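Local coordinates for endo-1,3-beta-glucanase, family GH16 (Zobellia galactanivorans, PDB 4BPZ), which probably hydrolyses internal beta-1,3-glucosidic bonds of algal laminarin as the calcium-binding catalytic domain of a family 16 glycoside hydrolase, at residues T51-N56 against D81-R86; A195-V200 against V207-N212. The protein carries 1 engineered substitution. One frame throughout, in Å; residues are numbered along the deposited sequence.

Contact 1: residues T51-N56 against D81-R86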
loop_
_atom_site.group_PDB
_atom_site.type_symbol
_atom_site.label_atom_id
_atom_site.label_comp_id
_atom_site.label_asym_id
_atom_site.label_seq_id
_atom_site.Cartn_x
_atom_site.Cartn_y
_atom_site.Cartn_z
ATOM N N THR A 51 -5.636 -9.928 8.767
ATOM C CA THR A 51 -6.854 -10.782 8.825
ATOM C C THR A 51 -7.851 -10.181 7.881
ATOM O O THR A 51 -7.776 -9.026 7.452
ATOM C CB THR A 51 -7.436 -10.946 10.244
ATOM O OG1 THR A 51 -8.439 -9.952 10.501
ATOM C CG2 THR A 51 -6.383 -11.024 11.301
ATOM N N ASN A 52 -8.908 -10.995 7.600
ATOM C CA ASN A 52 -10.007 -10.488 6.784
ATOM C C ASN A 52 -11.250 -10.195 7.595
ATOM O O ASN A 52 -12.343 -10.096 7.055
ATOM C CB ASN A 52 -10.337 -11.392 5.578
ATOM C CG ASN A 52 -11.074 -12.644 5.945
ATOM O OD1 ASN A 52 -11.673 -13.329 5.005
ATOM N ND2 ASN A 52 -11.149 -12.987 7.129
ATOM N N ARG A 53 -11.093 -10.015 8.916
ATOM C CA ARG A 53 -12.199 -9.801 9.803
ATOM C C ARG A 53 -12.668 -8.399 9.831
ATOM O O ARG A 53 -11.916 -7.441 9.544
ATOM C CB ARG A 53 -11.823 -10.227 11.237
ATOM C CG ARG A 53 -11.264 -11.623 11.391
ATOM C CD ARG A 53 -10.818 -11.803 12.805
ATOM N NE ARG A 53 -9.748 -10.843 13.070
ATOM C CZ ARG A 53 -9.385 -10.390 14.271
ATOM N NH1 ARG A 53 -9.877 -10.887 15.387
ATOM N NH2 ARG A 53 -8.512 -9.389 14.366
ATOM N N SER A 54 -13.906 -8.194 10.258
ATOM C CA SER A 54 -14.406 -6.815 10.493
ATOM C C SER A 54 -13.684 -6.057 11.560
ATOM O O SER A 54 -13.695 -4.825 11.517
ATOM C CB SER A 54 -15.894 -6.730 10.844
ATOM O OG SER A 54 -16.645 -7.041 9.705
ATOM N N GLU A 55 -12.936 -6.751 12.434
ATOM C CA GLU A 55 -12.067 -6.006 13.355
ATOM C C GLU A 55 -11.130 -5.112 12.570
ATOM O O GLU A 55 -10.807 -3.991 13.041
ATOM C CB GLU A 55 -11.201 -6.990 14.126
ATOM C CG GLU A 55 -11.811 -7.527 15.413
ATOM C CD GLU A 55 -12.815 -8.638 15.228
ATOM O OE1 GLU A 55 -13.141 -9.033 14.101
ATOM O OE2 GLU A 55 -13.301 -9.147 16.294
ATOM N N ASN A 56 -10.579 -5.591 11.454
ATOM C CA ASN A 56 -9.506 -4.882 10.790
ATOM C C ASN A 56 -9.806 -4.176 9.539
ATOM O O ASN A 56 -8.972 -3.410 9.063
ATOM C CB ASN A 56 -8.297 -5.855 10.598
ATOM C CG ASN A 56 -7.863 -6.541 11.863
ATOM O OD1 ASN A 56 -7.956 -7.766 11.998
ATOM N ND2 ASN A 56 -7.387 -5.761 12.862
ATOM N N ASP A 81 1.053 -9.948 18.368
ATOM C CA ASP A 81 0.427 -9.071 19.382
ATOM C C ASP A 81 -0.441 -7.974 18.765
ATOM O O ASP A 81 -1.047 -7.194 19.507
ATOM C CB ASP A 81 1.538 -8.374 20.187
ATOM C CG ASP A 81 2.308 -9.333 21.046
ATOM O OD1 ASP A 81 1.773 -10.433 21.347
ATOM O OD2 ASP A 81 3.451 -8.980 21.422
ATOM N N TYR A 82 -0.522 -7.881 17.424
ATOM C CA TYR A 82 -1.302 -6.891 16.728
ATOM C C TYR A 82 -1.997 -7.551 15.568
ATOM O O TYR A 82 -1.434 -8.476 14.956
ATOM C CB TYR A 82 -0.454 -5.710 16.187
ATOM C CG TYR A 82 0.348 -5.043 17.286
ATOM C CD1 TYR A 82 1.632 -5.545 17.615
ATOM C CD2 TYR A 82 -0.167 -4.018 18.039
ATOM C CE1 TYR A 82 2.348 -5.015 18.706
ATOM C CE2 TYR A 82 0.536 -3.437 19.128
ATOM C CZ TYR A 82 1.783 -3.947 19.422
ATOM O OH TYR A 82 2.445 -3.411 20.494
ATOM N N THR A 83 -3.124 -7.003 15.182
ATOM C CA THR A 83 -3.823 -7.402 13.923
ATOM C C THR A 83 -4.088 -6.183 13.098
ATOM O O THR A 83 -4.207 -5.035 13.610
ATOM C CB THR A 83 -5.183 -8.121 14.281
ATOM O OG1 THR A 83 -5.991 -7.200 14.978
ATOM C CG2 THR A 83 -4.975 -9.381 15.027
ATOM N N SER A 84 -4.193 -6.371 11.784
ATOM C CA SER A 84 -4.474 -5.307 10.843
ATOM C C SER A 84 -5.051 -5.962 9.570
ATOM O O SER A 84 -5.403 -7.145 9.598
ATOM C CB SER A 84 -3.207 -4.500 10.602
ATOM O OG SER A 84 -3.463 -3.377 9.829
ATOM N N ALA A 85 -5.115 -5.189 8.492
ATOM C CA ALA A 85 -5.532 -5.743 7.198
ATOM C C ALA A 85 -4.565 -5.257 6.135
ATOM O O ALA A 85 -3.963 -4.184 6.218
ATOM C CB ALA A 85 -6.947 -5.354 6.846
ATOM N N ARG A 86 -4.450 -6.118 5.109
ATOM C CA ARG A 86 -3.596 -5.889 3.926
ATOM C C ARG A 86 -4.461 -6.283 2.689
ATOM O O ARG A 86 -4.661 -7.484 2.464
ATOM C CB ARG A 86 -2.291 -6.703 4.010
ATOM C CG ARG A 86 -1.394 -6.578 2.808
ATOM C CD ARG A 86 -0.035 -7.131 3.173
ATOM N NE ARG A 86 0.855 -7.266 1.982
ATOM C CZ ARG A 86 2.163 -7.026 2.006
ATOM N NH1 ARG A 86 2.754 -6.401 2.994
ATOM N NH2 ARG A 86 2.881 -7.385 0.916
HETATM O O HOH W 1 -5.778 -8.690 5.379
#

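Contact 2: residues A195-V200 against V207-N212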
loop_
_atom_site.group_PDB
_atom_site.type_symbol
_atom_site.label_atom_id
_atom_site.label_comp_id
_atom_site.label_asym_id
_atom_site.label_seq_id
_atom_site.Cartn_x
_atom_site.Cartn_y
_atom_site.Cartn_z
ATOM N N ALA A 195 5.064 5.262 -19.887
ATOM C CA ALA A 195 6.330 4.692 -20.397
ATOM C C ALA A 195 7.517 5.631 -20.146
ATOM O O ALA A 195 8.669 5.229 -20.204
ATOM C CB ALA A 195 6.239 4.354 -21.873
ATOM N N SER A 196 7.247 6.935 -19.969
ATOM C CA SER A 196 8.290 7.972 -19.764
ATOM C C SER A 196 8.751 8.094 -18.296
ATOM O O SER A 196 9.930 8.253 -18.060
ATOM C CB SER A 196 7.732 9.317 -20.284
ATOM O OG SER A 196 7.490 9.207 -21.689
ATOM N N ALA A 197 7.785 8.049 -17.369
ATOM C CA ALA A 197 8.148 8.411 -15.974
ATOM C C ALA A 197 7.095 7.923 -15.049
ATOM O O ALA A 197 5.920 7.659 -15.410
ATOM C CB ALA A 197 8.271 9.939 -15.823
ATOM N N MET A 198 7.489 7.853 -13.770
ATOM C CA MET A 198 6.548 7.670 -12.642
ATOM C C MET A 198 6.666 8.848 -11.717
ATOM O O MET A 198 7.777 9.162 -11.265
ATOM C CB MET A 198 6.879 6.418 -11.928
ATOM C CG MET A 198 6.579 5.213 -12.792
ATOM S SD MET A 198 7.531 3.800 -12.435
ATOM C CE MET A 198 9.253 4.205 -12.827
ATOM N N LYS A 199 5.544 9.484 -11.444
ATOM C CA LYS A 199 5.502 10.688 -10.631
ATOM C C LYS A 199 4.571 10.424 -9.452
ATOM O O LYS A 199 3.435 9.989 -9.673
ATOM C CB LYS A 199 4.946 11.859 -11.407
ATOM C CG LYS A 199 5.744 12.233 -12.658
ATOM C CD LYS A 199 5.036 13.335 -13.436
ATOM C CE LYS A 199 5.664 13.653 -14.760
ATOM N NZ LYS A 199 5.016 14.808 -15.386
ATOM N N VAL A 200 5.035 10.667 -8.227
ATOM C CA VAL A 200 4.195 10.506 -7.017
ATOM C C VAL A 200 3.985 11.861 -6.440
ATOM O O VAL A 200 4.922 12.650 -6.238
ATOM C CB VAL A 200 4.846 9.556 -6.010
ATOM C CG1 VAL A 200 4.042 9.505 -4.737
ATOM C CG2 VAL A 200 5.047 8.204 -6.653
ATOM N N VAL A 207 6.390 14.501 -4.897
ATOM C CA VAL A 207 7.252 13.892 -3.897
ATOM C C VAL A 207 8.478 13.310 -4.556
ATOM O O VAL A 207 9.614 13.505 -4.082
ATOM C CB VAL A 207 6.480 12.836 -3.066
ATOM C CG1 VAL A 207 7.344 12.371 -1.950
ATOM C CG2 VAL A 207 5.180 13.422 -2.522
ATOM N N TYR A 208 8.286 12.607 -5.652
ATOM C CA TYR A 208 9.434 12.068 -6.395
ATOM C C TYR A 208 8.966 11.742 -7.824
ATOM O O TYR A 208 7.827 11.306 -8.023
ATOM C CB TYR A 208 10.004 10.790 -5.727
ATOM C CG TYR A 208 11.434 10.514 -6.108
ATOM C CD1 TYR A 208 12.483 11.174 -5.468
ATOM C CD2 TYR A 208 11.760 9.619 -7.130
ATOM C CE1 TYR A 208 13.799 10.957 -5.845
ATOM C CE2 TYR A 208 13.073 9.355 -7.525
ATOM C CZ TYR A 208 14.125 10.029 -6.832
ATOM O OH TYR A 208 15.409 9.778 -7.138
ATOM N N GLU A 209 9.864 11.897 -8.770
ATOM C CA GLU A 209 9.711 11.397 -10.119
ATOM C C GLU A 209 10.890 10.597 -10.525
ATOM O O GLU A 209 12.029 11.084 -10.470
ATOM C CB GLU A 209 9.503 12.594 -11.083
ATOM C CG GLU A 209 9.575 12.218 -12.547
ATOM C CD GLU A 209 9.274 13.356 -13.453
ATOM O OE1 GLU A 209 8.812 14.423 -13.015
ATOM O OE2 GLU A 209 9.464 13.204 -14.687
ATOM N N LEU A 210 10.622 9.400 -11.021
ATOM C CA LEU A 210 11.621 8.469 -11.513
ATOM C C LEU A 210 11.434 8.243 -12.967
ATOM O O LEU A 210 10.320 7.895 -13.407
ATOM C CB LEU A 210 11.487 7.139 -10.759
ATOM C CG LEU A 210 12.486 6.053 -11.235
ATOM C CD1 LEU A 210 13.973 6.466 -11.068
ATOM C CD2 LEU A 210 12.197 4.769 -10.474
ATOM N N LYS A 211 12.454 8.480 -13.761
ATOM C CA LYS A 211 12.425 8.159 -15.182
ATOM C C LYS A 211 12.199 6.682 -15.408
ATOM O O LYS A 211 12.801 5.849 -14.750
ATOM C CB LYS A 211 13.767 8.623 -15.786
ATOM C CG LYS A 211 13.861 8.349 -17.248
ATOM C CD LYS A 211 15.231 8.819 -17.748
ATOM C CE LYS A 211 15.405 8.488 -19.195
ATOM N NZ LYS A 211 14.402 9.237 -20.014
ATOM N N ASN A 212 11.299 6.354 -16.334
ATOM C CA ASN A 212 11.071 4.966 -16.706
ATOM C C ASN A 212 11.958 4.512 -17.850
ATOM O O ASN A 212 12.500 5.347 -18.575
ATOM C CB ASN A 212 9.565 4.795 -17.052
ATOM C CG ASN A 212 9.074 3.354 -16.943
ATOM O OD1 ASN A 212 7.815 3.138 -17.145
ATOM N ND2 ASN A 212 9.857 2.441 -16.583
HETATM O O HOH W 2 11.895 7.751 -19.940
HETATM O O HOH W 3 7.222 16.551 -13.713
#

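Contact 1: residues T51-N56 against D81-R86
N56 and T83 meet through their polar side chains, which cross at about a right angle: the amide ND2 of N56 donates to T83 OG1 over 2.9 Å, with an N-H...O angle of 158°, and the hydroxyl lies near the amide plane. T83 chi1 of 62° sets OG1 between its own backbone N and carbonyl carbon, on the side facing this amide. At the amide's other end N56 OD1 accepts from T51 OG1 at 2.7 Å, on a lone pair in the carbonyl plane, and from R53 NH2 at 2.9 Å. T51 OG1 is itself held three ways, since it also receives the backbone N of R53, closing an ST turn, and R53 NE, which meets it in the guanidinium plane at 3.0 Å. Threonine suits its place because a hydroxyl can give and take at once, asparagine because its amide has a donor and an acceptor. An alanine at N56 would probably leave T51 OG1 and R53 NH2 without their shared acceptor, and T83 OG1 and the carbonyl of R67 without this donor. E71, on strand 63-75, forms a salt bridge with R53 and a hydrogen bond with T83 OG1, giving the arginine a countercharge. Backbone bonding is lighter: T51 N donates to S84 O at 2.9 Å, and a water joins T51 O to R86 N. Van der Waals contact centres on A85, whose CB lies 3.6 Å from N56 O and 4.0 Å from N56 CB, close to T51 O as well. R86 leaves the contact for the glycan pocket. In the beta sandwich, the T51 bond prolongs the parallel pairing of strand 48-50 with strand 82-93, while strand 63-75 flanks the loop through R67, I69 and Y73.

Contact 2: residues A195-V200 against V207-N212
The carboxylate of E209 is covered on one face by the K199 chain, whose CE and CG both stand over it, K199 CE 3.7 Å from E209 OE1; A197 CB approaches OE2 obliquely from that same side, and a water donates to OE1 near the carboxylate plane. E209 CG stands anti to its backbone N (chi1 170°), and the two extended chains run side by side. K199 NZ stays 4.5 Å from E209 OE1, beyond a salt bridge. M198 and L210 also lie side by side over F160; in the conformer described, one of two, M198 CE touches L210 CD2 at 3.8 Å. Between the K199-E209 and M198-L210 pairs, on opposite sides of the hairpin, the antiparallel backbones bond in register: M198 N to L210 O and its return bond are each 2.9 Å long. V207 and Y208 both face V200 in a classic beta bulge, V207 N giving V200 O a 2.7 Å bond and Y208 N a weak one. K199, E209 and K211 suit the watered side, M198, V200 and L210 packing on A158 and F160 of strand 155-163; held apart and weakly bridged by water, K199 and E209 probably attract each other only modestly.

Reading from the N terminus, contact 1 comes first: after strand 48-50 the chain makes the loop 51-56, runs through strands 57-60, 63-75 and 78-80, and returns in strand 82-93, closing a loop with 24 residues between the two segments, 20 of them in strands. Contact 2 opens much later and closes a short hairpin, strands 197-202 and 205-211 with their turn. The two are in series, neither nested nor crossed, on opposite sides of the domain centre, with centres 33 Å apart and nearest atoms about 17 Å apart. Contact 1 ties a connecting loop to a strand beside the glycan pocket, and contact 2 joins successive strands that extend the sandwich beyond strand 187-193.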